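Local coordinates for protein putative NADP oxidoreductase BF3122 (Bacteroides fragilis, PDB 3D1L) that probably binds NADP(H) through a Rossmann-type domain and works as an oxidoreductase, though its substrate and reaction are not established, at residues P12-G17 with I36-S41; R42-A47 with A56-D61; I73-D78 with V99-S104; G118-M123 with I137-E142. One frame throughout, in Å; residues are numbered along the deposited sequence. Where two conformers were deposited one is given.

How the contacts relate
The four contacts follow one another along the chain; none nests in or crosses another. Contact 1 closes the beta-alpha-beta unit of strands 12-16 and 35-40 round helix 20-31. Contact 2 closes the next unit, packing helix 44-53 on strand 57-59, the outermost strand at that end of the sheet. The chain then returns to the other side of strand 12-16, and contact 3 pairs strands 71-74 and 97-100 round helix 78-89. Contact 4 joins strand 117-122 to antiparallel strand 139-143 across a linker without helix or strand. All four reach one mixed sheet. Contacts 3 and 4 also touch the second subunit.

Contact 1: residues P12-G17 with I36-S41; sequences PIVLIG and IVQVYS
I13 and L15 pair with strand 35-40 in the first beta-alpha-beta unit of a Rossmann-type fold. The strands run parallel, at 16° to each other, and helix 20-31 makes the crossover between them.

Four backbone hydrogen bonds hold the pair. V37 N gives to I13 O, and L15 N gives to Q38 O. Y40 N reaches L15 O at 2.8 Å, nearly straight. G17 N closes the ladder on Y40 O. L15 bonds through both its N and its O, to Q38 and Y40 on either side of V39, as in a parallel pair. The other edge of strand 12-16 bonds to strand 71-74.

Apolar contacts lie on both faces. L15 CG meets I36 CG2 at 4.2 Å, on the face covered by helix 20-31, where L15 touches A26 and I36 touches L29. L50 of helix 44-53 packs on L15 and V39. Near the start of the strand, P12 CB lies 3.8 Å from V37 CG1. V37 CG2, set between its own backbone N and carbonyl carbon, is the methyl that meets V14. V14 CG2 and V37 CG2 are pressed to 3.5 Å, closer than usual for two methyl groups.

The polar end of Q38 turns to another partner: its OE1 accepts from N66 N. G17 is the first glycine of a GxGxxA pattern, consistent with a dinucleotide-binding turn. Its positive phi of 113° suits glycine.

Beside that turn, the side chains of I16 and Y40 cross obliquely. With Y40 CG anti to its backbone N (chi1 161°), the ring lies beside I16, and I16 CG2 touches Y40 CD2 at 3.6 Å.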
loop_
_atom_site.group_PDB
_atom_site.type_symbol
_atom_site.label_atom_id
_atom_site.label_comp_id
_atom_site.label_asym_id
_atom_site.label_seq_id
_atom_site.Cartn_x
_atom_site.Cartn_y
_atom_site.Cartn_z
ATOM N N PRO B 12 -16.552 -6.240 -33.492
ATOM C CA PRO B 12 -16.193 -4.817 -33.400
ATOM C C PRO B 12 -16.739 -4.212 -32.120
ATOM O O PRO B 12 -17.924 -4.351 -31.812
ATOM C CB PRO B 12 -16.850 -4.187 -34.646
ATOM C CG PRO B 12 -18.001 -5.095 -34.999
ATOM C CD PRO B 12 -17.648 -6.487 -34.462
ATOM N N ILE B 13 -15.865 -3.547 -31.390
ATOM C CA ILE B 13 -16.193 -3.008 -30.074
ATOM C C ILE B 13 -16.082 -1.474 -30.073
ATOM O O ILE B 13 -15.119 -0.931 -30.605
ATOM C CB ILE B 13 -15.238 -3.607 -28.990
ATOM C CG1 ILE B 13 -15.287 -5.156 -29.021
ATOM C CG2 ILE B 13 -15.545 -3.018 -27.614
ATOM C CD1 ILE B 13 -14.269 -5.846 -28.146
ATOM N N VAL B 14 -17.063 -0.799 -29.464
ATOM C CA VAL B 14 -16.984 0.663 -29.174
ATOM C C VAL B 14 -16.907 0.902 -27.651
ATOM O O VAL B 14 -17.606 0.235 -26.860
ATOM C CB VAL B 14 -18.175 1.411 -29.804
ATOM C CG1 VAL B 14 -18.232 2.894 -29.374
ATOM C CG2 VAL B 14 -18.136 1.293 -31.344
ATOM N N LEU B 15 -16.031 1.822 -27.234
ATOM C CA LEU B 15 -15.989 2.231 -25.829
ATOM C C LEU B 15 -16.615 3.578 -25.685
ATOM O O LEU B 15 -16.215 4.525 -26.382
ATOM C CB LEU B 15 -14.553 2.272 -25.293
ATOM C CG LEU B 15 -13.537 1.158 -25.616
ATOM C CD1 LEU B 15 -12.457 1.338 -24.597
ATOM C CD2 LEU B 15 -14.059 -0.247 -25.494
ATOM N N ILE B 16 -17.604 3.671 -24.791
ATOM C CA ILE B 16 -18.261 4.927 -24.465
ATOM C C ILE B 16 -17.723 5.281 -23.084
ATOM O O ILE B 16 -18.189 4.746 -22.051
ATOM C CB ILE B 16 -19.833 4.838 -24.475
ATOM C CG1 ILE B 16 -20.423 4.326 -25.815
ATOM C CG2 ILE B 16 -20.446 6.159 -24.125
ATOM C CD1 ILE B 16 -20.037 5.103 -27.067
ATOM N N GLY B 17 -16.720 6.148 -23.063
ATOM C CA GLY B 17 -15.998 6.430 -21.828
ATOM C C GLY B 17 -14.562 5.914 -21.932
ATOM O O GLY B 17 -14.324 4.803 -22.427
ATOM N N ILE B 36 -11.146 -2.666 -31.596
ATOM C CA ILE B 36 -11.778 -1.504 -30.999
ATOM C C ILE B 36 -11.905 -0.475 -32.109
ATOM O O ILE B 36 -10.899 0.073 -32.559
ATOM C CB ILE B 36 -10.958 -0.991 -29.773
ATOM C CG1 ILE B 36 -10.992 -2.060 -28.670
ATOM C CG2 ILE B 36 -11.547 0.286 -29.238
ATOM C CD1 ILE B 36 -9.664 -2.419 -28.181
ATOM N N VAL B 37 -13.131 -0.220 -32.564
ATOM C CA VAL B 37 -13.289 0.619 -33.745
ATOM C C VAL B 37 -13.176 2.102 -33.419
ATOM O O VAL B 37 -12.608 2.867 -34.217
ATOM C CB VAL B 37 -14.556 0.276 -34.589
ATOM C CG1 VAL B 37 -14.547 -1.210 -34.960
ATOM C CG2 VAL B 37 -15.814 0.613 -33.846
ATOM N N GLN B 38 -13.701 2.502 -32.253
ATOM C CA GLN B 38 -13.558 3.870 -31.790
ATOM C C GLN B 38 -13.870 4.035 -30.324
ATOM O O GLN B 38 -14.485 3.182 -29.680
ATOM C CB GLN B 38 -14.395 4.866 -32.604
ATOM C CG GLN B 38 -15.834 4.812 -32.287
ATOM C CD GLN B 38 -16.603 6.063 -32.604
ATOM O OE1 GLN B 38 -17.713 6.191 -32.143
ATOM N NE2 GLN B 38 -16.052 6.969 -33.400
ATOM N N VAL B 39 -13.423 5.169 -29.811
ATOM C CA VAL B 39 -13.531 5.511 -28.416
ATOM C C VAL B 39 -14.285 6.827 -28.375
ATOM O O VAL B 39 -13.971 7.746 -29.131
ATOM C CB VAL B 39 -12.094 5.719 -27.825
ATOM C CG1 VAL B 39 -12.122 6.352 -26.413
ATOM C CG2 VAL B 39 -11.305 4.401 -27.837
ATOM N N TYR B 40 -15.265 6.913 -27.474
ATOM C CA TYR B 40 -15.925 8.163 -27.152
ATOM C C TYR B 40 -15.489 8.622 -25.755
ATOM O O TYR B 40 -15.379 7.811 -24.823
ATOM C CB TYR B 40 -17.455 8.015 -27.193
ATOM C CG TYR B 40 -18.123 9.124 -26.433
ATOM C CD1 TYR B 40 -18.450 10.329 -27.068
ATOM C CD2 TYR B 40 -18.360 9.004 -25.054
ATOM C CE1 TYR B 40 -19.029 11.362 -26.370
ATOM C CE2 TYR B 40 -18.921 10.047 -24.334
ATOM C CZ TYR B 40 -19.250 11.220 -25.003
ATOM O OH TYR B 40 -19.826 12.247 -24.306
ATOM N N SER B 41 -15.252 9.924 -25.599
ATOM C CA SER B 41 -15.067 10.505 -24.270
ATOM C C SER B 41 -15.596 11.902 -24.304
ATOM O O SER B 41 -15.670 12.496 -25.377
ATOM C CB SER B 41 -13.587 10.527 -23.895
ATOM O OG SER B 41 -13.393 11.015 -22.585
#

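Contact 2: residues R42-A47 with A56-D61; sequences RTEESA and AEYTTD
A47 and E44, on the first turn of helix 44-53, pack against Y58 and T60 in the second beta-alpha-beta unit of the Rossmann-type domain. Strand 57-59 lies at the edge of the sheet within this chain and bonds to strand 35-40 through its backbone.

A47 CB points at the strand and rests 3.5 Å from Y58 CD1, meeting the ring obliquely. T59 O lies a little farther from the same methyl. Y58 CG stands between its backbone N and carbonyl carbon (chi1 77°). The hydroxyl end of the ring reaches E44. There Y58 OH donates to E44 OE2 at 2.6 Å. The oxygen is met on its anti side, 30° out of the carboxylate plane, and lies at the ring edge. Carboxylate and ring planes are 75° apart. E44 CG also lies 3.6 Å from Y58 OH.

T60 meets the start of the helix with its methyl: T60 CG2 is 3.5 Å from E44 N. T59 points the other way. Its OG1 accepts from D61 N at 3.1 Å, an ST turn, and also bonds to E64.

The helix laid over its following parallel strand is the alpha-beta packing of a Rossmann-type fold.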
loop_
_atom_site.group_PDB
_atom_site.type_symbol
_atom_site.label_atom_id
_atom_site.label_comp_id
_atom_site.label_asym_id
_atom_site.label_seq_id
_atom_site.Cartn_x
_atom_site.Cartn_y
_atom_site.Cartn_z
ATOM N N ARG B 42 -15.958 12.432 -23.134
ATOM C CA ARG B 42 -16.422 13.811 -23.064
ATOM C C ARG B 42 -15.305 14.819 -23.391
ATOM O O ARG B 42 -15.575 15.872 -23.974
ATOM C CB ARG B 42 -17.147 14.082 -21.727
ATOM C CG ARG B 42 -18.609 13.616 -21.782
ATOM C CD ARG B 42 -19.246 13.174 -20.440
ATOM N NE ARG B 42 -18.560 12.058 -19.784
ATOM C CZ ARG B 42 -17.928 12.151 -18.614
ATOM N NH1 ARG B 42 -17.895 13.304 -17.942
ATOM N NH2 ARG B 42 -17.328 11.082 -18.103
ATOM N N THR B 43 -14.056 14.485 -23.067
ATOM C CA THR B 43 -12.934 15.389 -23.368
ATOM C C THR B 43 -11.989 14.844 -24.447
ATOM O O THR B 43 -11.617 13.681 -24.425
ATOM C CB THR B 43 -12.126 15.774 -22.099
ATOM O OG1 THR B 43 -11.624 14.587 -21.477
ATOM C CG2 THR B 43 -13.019 16.525 -21.084
ATOM N N GLU B 44 -11.600 15.709 -25.373
ATOM C CA GLU B 44 -10.757 15.320 -26.488
ATOM C C GLU B 44 -9.454 14.623 -26.083
ATOM O O GLU B 44 -9.051 13.652 -26.692
ATOM C CB GLU B 44 -10.472 16.537 -27.385
ATOM C CG GLU B 44 -9.594 16.189 -28.565
ATOM C CD GLU B 44 -9.912 16.990 -29.801
ATOM O OE1 GLU B 44 -9.918 18.238 -29.712
ATOM O OE2 GLU B 44 -10.127 16.365 -30.869
ATOM N N GLU B 45 -8.812 15.130 -25.047
ATOM C CA GLU B 45 -7.542 14.604 -24.539
ATOM C C GLU B 45 -7.657 13.125 -24.153
ATOM O O GLU B 45 -6.780 12.307 -24.479
ATOM C CB GLU B 45 -7.109 15.459 -23.337
ATOM C CG GLU B 45 -5.802 15.081 -22.645
ATOM C CD GLU B 45 -5.523 15.969 -21.433
ATOM O OE1 GLU B 45 -6.038 15.674 -20.330
ATOM O OE2 GLU B 45 -4.790 16.963 -21.583
ATOM N N SER B 46 -8.738 12.786 -23.440
ATOM C CA SER B 46 -8.971 11.405 -22.961
ATOM C C SER B 46 -9.380 10.453 -24.081
ATOM O O SER B 46 -8.909 9.311 -24.138
ATOM C CB SER B 46 -10.030 11.379 -21.863
ATOM O OG SER B 46 -9.581 12.156 -20.760
ATOM N N ALA B 47 -10.252 10.930 -24.968
ATOM C CA ALA B 47 -10.660 10.168 -26.131
ATOM C C ALA B 47 -9.430 9.848 -27.017
ATOM O O ALA B 47 -9.202 8.700 -27.366
ATOM C CB ALA B 47 -11.726 10.940 -26.904
ATOM N N ALA B 56 -7.565 3.188 -32.661
ATOM C CA ALA B 56 -9.012 3.403 -32.873
ATOM C C ALA B 56 -9.296 4.811 -33.319
ATOM O O ALA B 56 -8.487 5.699 -33.067
ATOM C CB ALA B 56 -9.773 3.160 -31.552
ATOM N N GLU B 57 -10.465 5.022 -33.928
ATOM C CA GLU B 57 -11.015 6.370 -34.165
ATOM C C GLU B 57 -11.509 6.909 -32.839
ATOM O O GLU B 57 -11.666 6.150 -31.896
ATOM C CB GLU B 57 -12.212 6.323 -35.128
ATOM C CG GLU B 57 -11.911 5.803 -36.523
ATOM C CD GLU B 57 -13.055 6.067 -37.503
ATOM O OE1 GLU B 57 -14.240 6.143 -37.071
ATOM O OE2 GLU B 57 -12.772 6.211 -38.714
ATOM N N TYR B 58 -11.738 8.218 -32.734
ATOM C CA TYR B 58 -12.394 8.727 -31.535
ATOM C C TYR B 58 -13.365 9.838 -31.834
ATOM O O TYR B 58 -13.283 10.507 -32.864
ATOM C CB TYR B 58 -11.386 9.171 -30.454
ATOM C CG TYR B 58 -10.718 10.500 -30.714
ATOM C CD1 TYR B 58 -11.308 11.701 -30.294
ATOM C CD2 TYR B 58 -9.498 10.558 -31.356
ATOM C CE1 TYR B 58 -10.701 12.906 -30.511
ATOM C CE2 TYR B 58 -8.869 11.781 -31.600
ATOM C CZ TYR B 58 -9.473 12.946 -31.175
ATOM O OH TYR B 58 -8.845 14.146 -31.401
ATOM N N THR B 59 -14.292 10.046 -30.909
ATOM C CA THR B 59 -15.166 11.208 -31.005
ATOM C C THR B 59 -15.438 11.738 -29.589
ATOM O O THR B 59 -15.279 10.998 -28.606
ATOM C CB THR B 59 -16.489 10.870 -31.758
ATOM O OG1 THR B 59 -17.238 12.072 -31.965
ATOM C CG2 THR B 59 -17.338 9.898 -30.924
ATOM N N THR B 60 -15.828 13.008 -29.495
ATOM C CA THR B 60 -16.352 13.560 -28.237
ATOM C C THR B 60 -17.824 13.923 -28.406
ATOM O O THR B 60 -18.400 14.625 -27.576
ATOM C CB THR B 60 -15.605 14.836 -27.790
ATOM O OG1 THR B 60 -15.725 15.820 -28.815
ATOM C CG2 THR B 60 -14.146 14.567 -27.542
ATOM N N ASP B 61 -18.416 13.444 -29.500
ATOM C CA ASP B 61 -19.798 13.744 -29.830
ATOM C C ASP B 61 -20.497 12.435 -30.052
ATOM O O ASP B 61 -20.137 11.698 -30.977
ATOM C CB ASP B 61 -19.853 14.596 -31.105
ATOM C CG ASP B 61 -21.275 14.991 -31.517
ATOM O OD1 ASP B 61 -22.261 14.489 -30.949
ATOM O OD2 ASP B 61 -21.408 15.819 -32.437
#

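Contact 3: residues I73-D78 with V99-S104; sequences IVSLKD and VHTAGS
V74 and T101 share most of the polar bonds of this contact. V74 N donates to V99 O at 2.8 Å. V74 O has weaker support. T101 N reaches it at 3.2 Å, but the bond is bent to 127° and weak. H100 CA adds a CA-H...O contact to the same oxygen at 3.1 Å.

The hydroxyls of S75 and T101 meet at 2.9 Å between S75 OG and T101 OG1, and either may be the donor. T101 OG1 stands between its own backbone N and carbonyl carbon (chi1 53°), facing S75 OG. The side chains of T101 and I73 cross at about a right angle, T101 CG2 touching I73 CG2 at 3.5 Å. On one face of the sheet, I73 and V99 lie side by side, I73 CG1 being 4.1 Å from V99 CG2.

The two strands are parallel neighbours in the Rossmann-type sheet, with helix 78-89 as their crossover. Beyond strand 71-74, S75 touches A22 of helix 20-31, a residue of what is probably the GxGxxA dinucleotide-binding motif.

H100 lies on the other face, and both its ring nitrogens have partners. A102 N donates to H100 ND1 at 3.2 Å, only 4° out of the ring plane. That leaves NE2 as the probable proton carrier, and it bonds to P106 O. The ring also meets that of W110.

Farther along the loop, S104 OG bonds to H175 ND1 and to H241 NE2 of the second subunit.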
loop_
_atom_site.group_PDB
_atom_site.type_symbol
_atom_site.label_atom_id
_atom_site.label_comp_id
_atom_site.label_asym_id
_atom_site.label_seq_id
_atom_site.Cartn_x
_atom_site.Cartn_y
_atom_site.Cartn_z
ATOM N N ILE B 73 -19.219 -0.810 -24.843
ATOM C CA ILE B 73 -18.800 -0.863 -23.439
ATOM C C ILE B 73 -18.874 0.528 -22.841
ATOM O O ILE B 73 -18.132 1.427 -23.246
ATOM C CB ILE B 73 -17.385 -1.432 -23.258
ATOM C CG1 ILE B 73 -17.273 -2.828 -23.910
ATOM C CG2 ILE B 73 -17.033 -1.454 -21.719
ATOM C CD1 ILE B 73 -15.876 -3.401 -23.935
ATOM N N VAL B 74 -19.805 0.700 -21.911
ATOM C CA VAL B 74 -20.120 2.005 -21.377
ATOM C C VAL B 74 -19.527 2.126 -19.978
ATOM O O VAL B 74 -19.848 1.354 -19.074
ATOM C CB VAL B 74 -21.650 2.268 -21.416
ATOM C CG1 VAL B 74 -21.983 3.661 -20.947
ATOM C CG2 VAL B 74 -22.213 1.992 -22.846
ATOM N N SER B 75 -18.603 3.077 -19.848
ATOM C CA SER B 75 -17.932 3.381 -18.587
ATOM C C SER B 75 -18.155 4.849 -18.280
ATOM O O SER B 75 -17.288 5.683 -18.543
ATOM C CB SER B 75 -16.427 3.131 -18.715
ATOM O OG SER B 75 -16.139 1.775 -18.945
ATOM N N LEU B 76 -19.310 5.190 -17.757
ATOM C CA LEU B 76 -19.612 6.581 -17.499
ATOM C C LEU B 76 -20.215 6.734 -16.101
ATOM O O LEU B 76 -20.811 5.793 -15.572
ATOM C CB LEU B 76 -20.559 7.136 -18.577
ATOM C CG LEU B 76 -20.049 7.437 -20.000
ATOM C CD1 LEU B 76 -21.163 8.006 -20.898
ATOM C CD2 LEU B 76 -18.844 8.382 -20.008
ATOM N N LYS B 77 -20.041 7.916 -15.503
ATOM C CA LYS B 77 -20.679 8.248 -14.237
ATOM C C LYS B 77 -22.202 8.202 -14.409
ATOM O O LYS B 77 -22.705 8.046 -15.533
ATOM C CB LYS B 77 -20.222 9.629 -13.764
ATOM N N ASP B 78 -22.932 8.307 -13.300
ATOM C CA ASP B 78 -24.399 8.358 -13.345
ATOM C C ASP B 78 -24.891 9.623 -14.087
ATOM O O ASP B 78 -25.683 9.530 -15.035
ATOM C CB ASP B 78 -25.010 8.284 -11.932
ATOM C CG ASP B 78 -24.553 7.051 -11.138
ATOM O OD1 ASP B 78 -25.432 6.306 -10.652
ATOM O OD2 ASP B 78 -23.328 6.834 -10.983
ATOM N N VAL B 99 -23.399 -2.871 -22.705
ATOM C CA VAL B 99 -23.011 -3.209 -21.346
ATOM C C VAL B 99 -22.428 -2.001 -20.631
ATOM O O VAL B 99 -21.881 -1.087 -21.253
ATOM C CB VAL B 99 -22.019 -4.422 -21.300
ATOM C CG1 VAL B 99 -22.601 -5.617 -22.050
ATOM C CG2 VAL B 99 -20.631 -4.051 -21.844
ATOM N N HIS B 100 -22.578 -1.979 -19.314
ATOM C CA HIS B 100 -21.823 -1.027 -18.520
ATOM C C HIS B 100 -20.858 -1.769 -17.620
ATOM O O HIS B 100 -20.918 -2.990 -17.517
ATOM C CB HIS B 100 -22.727 -0.071 -17.767
ATOM C CG HIS B 100 -23.531 -0.711 -16.694
ATOM N ND1 HIS B 100 -22.981 -1.106 -15.488
ATOM C CD2 HIS B 100 -24.851 -1.005 -16.621
ATOM C CE1 HIS B 100 -23.933 -1.606 -14.717
ATOM N NE2 HIS B 100 -25.074 -1.561 -15.382
ATOM N N THR B 101 -19.953 -1.028 -17.003
ATOM C CA THR B 101 -18.856 -1.608 -16.243
ATOM C C THR B 101 -18.903 -1.244 -14.758
ATOM O O THR B 101 -17.884 -1.347 -14.050
ATOM C CB THR B 101 -17.536 -1.125 -16.810
ATOM O OG1 THR B 101 -17.556 0.300 -16.871
ATOM C CG2 THR B 101 -17.342 -1.651 -18.225
ATOM N N ALA B 102 -20.047 -0.771 -14.284
ATOM C CA ALA B 102 -20.125 -0.277 -12.911
ATOM C C ALA B 102 -20.495 -1.382 -11.941
ATOM O O ALA B 102 -21.384 -2.183 -12.214
ATOM C CB ALA B 102 -21.084 0.847 -12.803
ATOM N N GLY B 103 -19.811 -1.402 -10.794
ATOM C CA GLY B 103 -20.109 -2.339 -9.713
ATOM C C GLY B 103 -21.463 -2.111 -9.050
ATOM O O GLY B 103 -22.125 -3.062 -8.617
ATOM N N SER B 104 -21.884 -0.854 -8.959
ATOM C CA SER B 104 -23.020 -0.541 -8.109
ATOM C C SER B 104 -24.170 0.068 -8.912
ATOM O O SER B 104 -25.017 0.748 -8.356
ATOM C CB SER B 104 -22.597 0.353 -6.940
ATOM O OG SER B 104 -21.873 -0.374 -5.947
#

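Contact 4: residues G118-M123 with I137-E142; sequences GVFYPM and IPFFIE
F139 turns its edge to the face of F120. F139 CE1 stands 3.6 Å above the F120 plane, over its centre. The ring planes are 56° apart, so this edge-to-face pair is well short of perpendicular. F139 in turn offers a face to P122: P122 CB lies 3.8 Å from the F139 ring centroid and 10° off the normal, a CH-pi contact. On the same side of the sheet I141 lies beside F120. I141 CD1 touches F120 CD1 at 3.5 Å, approaching the ring obliquely. Helix 146-157 covers this face, with L152 and I155 on F120.

The strands pair antiparallel, at 171°. Strand 139-143 follows the parallel strands of the Rossmann-type sheet as the antiparallel neighbour of strand 117-122, joined to it by a long connection without helix or strand. V119 and E142 form one hydrogen-bonded pair, Y121 and F140 the next. M123 N continues the ladder to P138 O at 2.9 Å, nearly straight.

The opposite face carries Y121 and F140, which lie side by side and point the same way. Y121 CD2 is 3.6 Å from F140 CD2. Selenomethionine M123 comes to the F140 ring at its edge. M123 CE lies 3.8 Å from F140 CE2, while SE stands 5.1 Å from the ring centroid in an oblique Met-aromatic contact. The M123 side chain lies about 4 Å from a bound 2-mercapto-propion aldehyde and packs on L209 of the second subunit.

E142 lies beside V119, its chain extended beyond CG. E142 OE1 forms a salt bridge with R171 and a hydrogen bond with S168.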
loop_
_atom_site.group_PDB
_atom_site.type_symbol
_atom_site.label_atom_id
_atom_site.label_comp_id
_atom_site.label_asym_id
_atom_site.label_seq_id
_atom_site.Cartn_x
_atom_site.Cartn_y
_atom_site.Cartn_z
ATOM N N GLY B 118 -26.309 -5.860 -20.670
ATOM C CA GLY B 118 -25.643 -6.614 -19.620
ATOM C C GLY B 118 -24.653 -5.780 -18.855
ATOM O O GLY B 118 -24.571 -4.571 -19.047
ATOM N N VAL B 119 -23.926 -6.436 -17.954
ATOM C CA VAL B 119 -22.920 -5.797 -17.128
ATOM C C VAL B 119 -21.653 -6.600 -17.348
ATOM O O VAL B 119 -21.685 -7.820 -17.358
ATOM C CB VAL B 119 -23.323 -5.810 -15.632
ATOM C CG1 VAL B 119 -22.229 -5.191 -14.751
ATOM C CG2 VAL B 119 -24.633 -5.079 -15.435
ATOM N N PHE B 120 -20.552 -5.901 -17.557
ATOM C CA PHE B 120 -19.266 -6.482 -17.915
ATOM C C PHE B 120 -18.272 -5.864 -16.922
ATOM O O PHE B 120 -17.629 -4.862 -17.245
ATOM C CB PHE B 120 -18.955 -6.026 -19.334
ATOM C CG PHE B 120 -17.897 -6.814 -20.046
ATOM C CD1 PHE B 120 -18.045 -8.177 -20.287
ATOM C CD2 PHE B 120 -16.797 -6.162 -20.573
ATOM C CE1 PHE B 120 -17.082 -8.889 -20.980
ATOM C CE2 PHE B 120 -15.817 -6.865 -21.293
ATOM C CZ PHE B 120 -15.966 -8.236 -21.502
ATOM N N TYR B 121 -18.174 -6.443 -15.715
ATOM C CA TYR B 121 -17.511 -5.780 -14.563
ATOM C C TYR B 121 -16.159 -6.401 -14.141
ATOM O O TYR B 121 -16.142 -7.395 -13.441
ATOM C CB TYR B 121 -18.463 -5.791 -13.355
ATOM C CG TYR B 121 -17.906 -5.197 -12.060
ATOM C CD1 TYR B 121 -17.366 -3.892 -12.014
ATOM C CD2 TYR B 121 -18.011 -5.904 -10.863
ATOM C CE1 TYR B 121 -16.883 -3.358 -10.820
ATOM C CE2 TYR B 121 -17.560 -5.377 -9.666
ATOM C CZ TYR B 121 -16.999 -4.119 -9.643
ATOM O OH TYR B 121 -16.570 -3.640 -8.435
ATOM N N PRO B 122 -15.034 -5.844 -14.606
ATOM C CA PRO B 122 -13.754 -6.306 -14.068
ATOM C C PRO B 122 -13.414 -5.552 -12.780
ATOM O O PRO B 122 -13.304 -4.337 -12.807
ATOM C CB PRO B 122 -12.756 -5.969 -15.182
ATOM C CG PRO B 122 -13.352 -4.775 -15.909
ATOM C CD PRO B 122 -14.871 -4.819 -15.661
HETATM N N MSE B 123 -13.279 -6.275 -11.668
HETATM C CA MSE B 123 -13.118 -5.669 -10.339
HETATM C C MSE B 123 -11.641 -5.650 -9.998
HETATM O O MSE B 123 -11.020 -6.680 -9.750
HETATM C CB MSE B 123 -13.887 -6.492 -9.293
HETATM C CG MSE B 123 -14.059 -5.812 -7.944
HETATM SE SE MSE B 123 -15.059 -6.918 -6.693
HETATM C CE MSE B 123 -13.811 -8.393 -6.630
ATOM N N ILE B 137 -7.777 -10.942 -12.750
ATOM C CA ILE B 137 -8.860 -10.025 -12.403
ATOM C C ILE B 137 -10.235 -10.721 -12.353
ATOM O O ILE B 137 -10.700 -11.284 -13.351
ATOM C CB ILE B 137 -8.881 -8.743 -13.323
ATOM C CG1 ILE B 137 -7.531 -8.000 -13.207
ATOM C CG2 ILE B 137 -10.012 -7.815 -12.909
ATOM C CD1 ILE B 137 -7.387 -6.747 -14.089
ATOM N N PRO B 138 -10.880 -10.709 -11.177
ATOM C CA PRO B 138 -12.275 -11.173 -11.136
ATOM C C PRO B 138 -13.163 -10.358 -12.101
ATOM O O PRO B 138 -13.250 -9.126 -11.986
ATOM C CB PRO B 138 -12.695 -10.925 -9.683
ATOM C CG PRO B 138 -11.415 -10.783 -8.911
ATOM C CD PRO B 138 -10.382 -10.274 -9.855
ATOM N N PHE B 139 -13.791 -11.047 -13.049
ATOM C CA PHE B 139 -14.629 -10.410 -14.055
ATOM C C PHE B 139 -16.066 -10.914 -13.845
ATOM O O PHE B 139 -16.332 -12.078 -14.086
ATOM C CB PHE B 139 -14.155 -10.885 -15.422
ATOM C CG PHE B 139 -13.935 -9.816 -16.419
ATOM C CD1 PHE B 139 -14.988 -9.064 -16.913
ATOM C CD2 PHE B 139 -12.667 -9.610 -16.932
ATOM C CE1 PHE B 139 -14.762 -8.106 -17.877
ATOM C CE2 PHE B 139 -12.433 -8.664 -17.903
ATOM C CZ PHE B 139 -13.460 -7.911 -18.381
ATOM N N PHE B 140 -16.986 -10.049 -13.424
ATOM C CA PHE B 140 -18.381 -10.438 -13.192
ATOM C C PHE B 140 -19.305 -10.045 -14.321
ATOM O O PHE B 140 -19.247 -8.900 -14.819
ATOM C CB PHE B 140 -18.868 -9.874 -11.872
ATOM C CG PHE B 140 -17.951 -10.202 -10.744
ATOM C CD1 PHE B 140 -18.083 -11.407 -10.057
ATOM C CD2 PHE B 140 -16.911 -9.337 -10.404
ATOM C CE1 PHE B 140 -17.227 -11.730 -9.033
ATOM C CE2 PHE B 140 -16.052 -9.662 -9.394
ATOM C CZ PHE B 140 -16.210 -10.857 -8.703
ATOM N N ILE B 141 -20.140 -11.012 -14.727
ATOM C CA ILE B 141 -20.954 -10.917 -15.946
ATOM C C ILE B 141 -22.407 -11.134 -15.602
ATOM O O ILE B 141 -22.759 -12.064 -14.864
ATOM C CB ILE B 141 -20.553 -11.986 -17.010
ATOM C CG1 ILE B 141 -19.088 -11.842 -17.475
ATOM C CG2 ILE B 141 -21.546 -12.006 -18.232
ATOM C CD1 ILE B 141 -18.614 -10.492 -17.752
ATOM N N GLU B 142 -23.236 -10.250 -16.135
ATOM C CA GLU B 142 -24.688 -10.387 -16.120
ATOM C C GLU B 142 -25.133 -9.974 -17.532
ATOM O O GLU B 142 -24.479 -9.129 -18.155
ATOM C CB GLU B 142 -25.270 -9.438 -15.063
ATOM C CG GLU B 142 -26.511 -9.942 -14.346
ATOM C CD GLU B 142 -27.113 -8.875 -13.450
ATOM O OE1 GLU B 142 -26.470 -7.815 -13.288
ATOM O OE2 GLU B 142 -28.221 -9.087 -12.902
#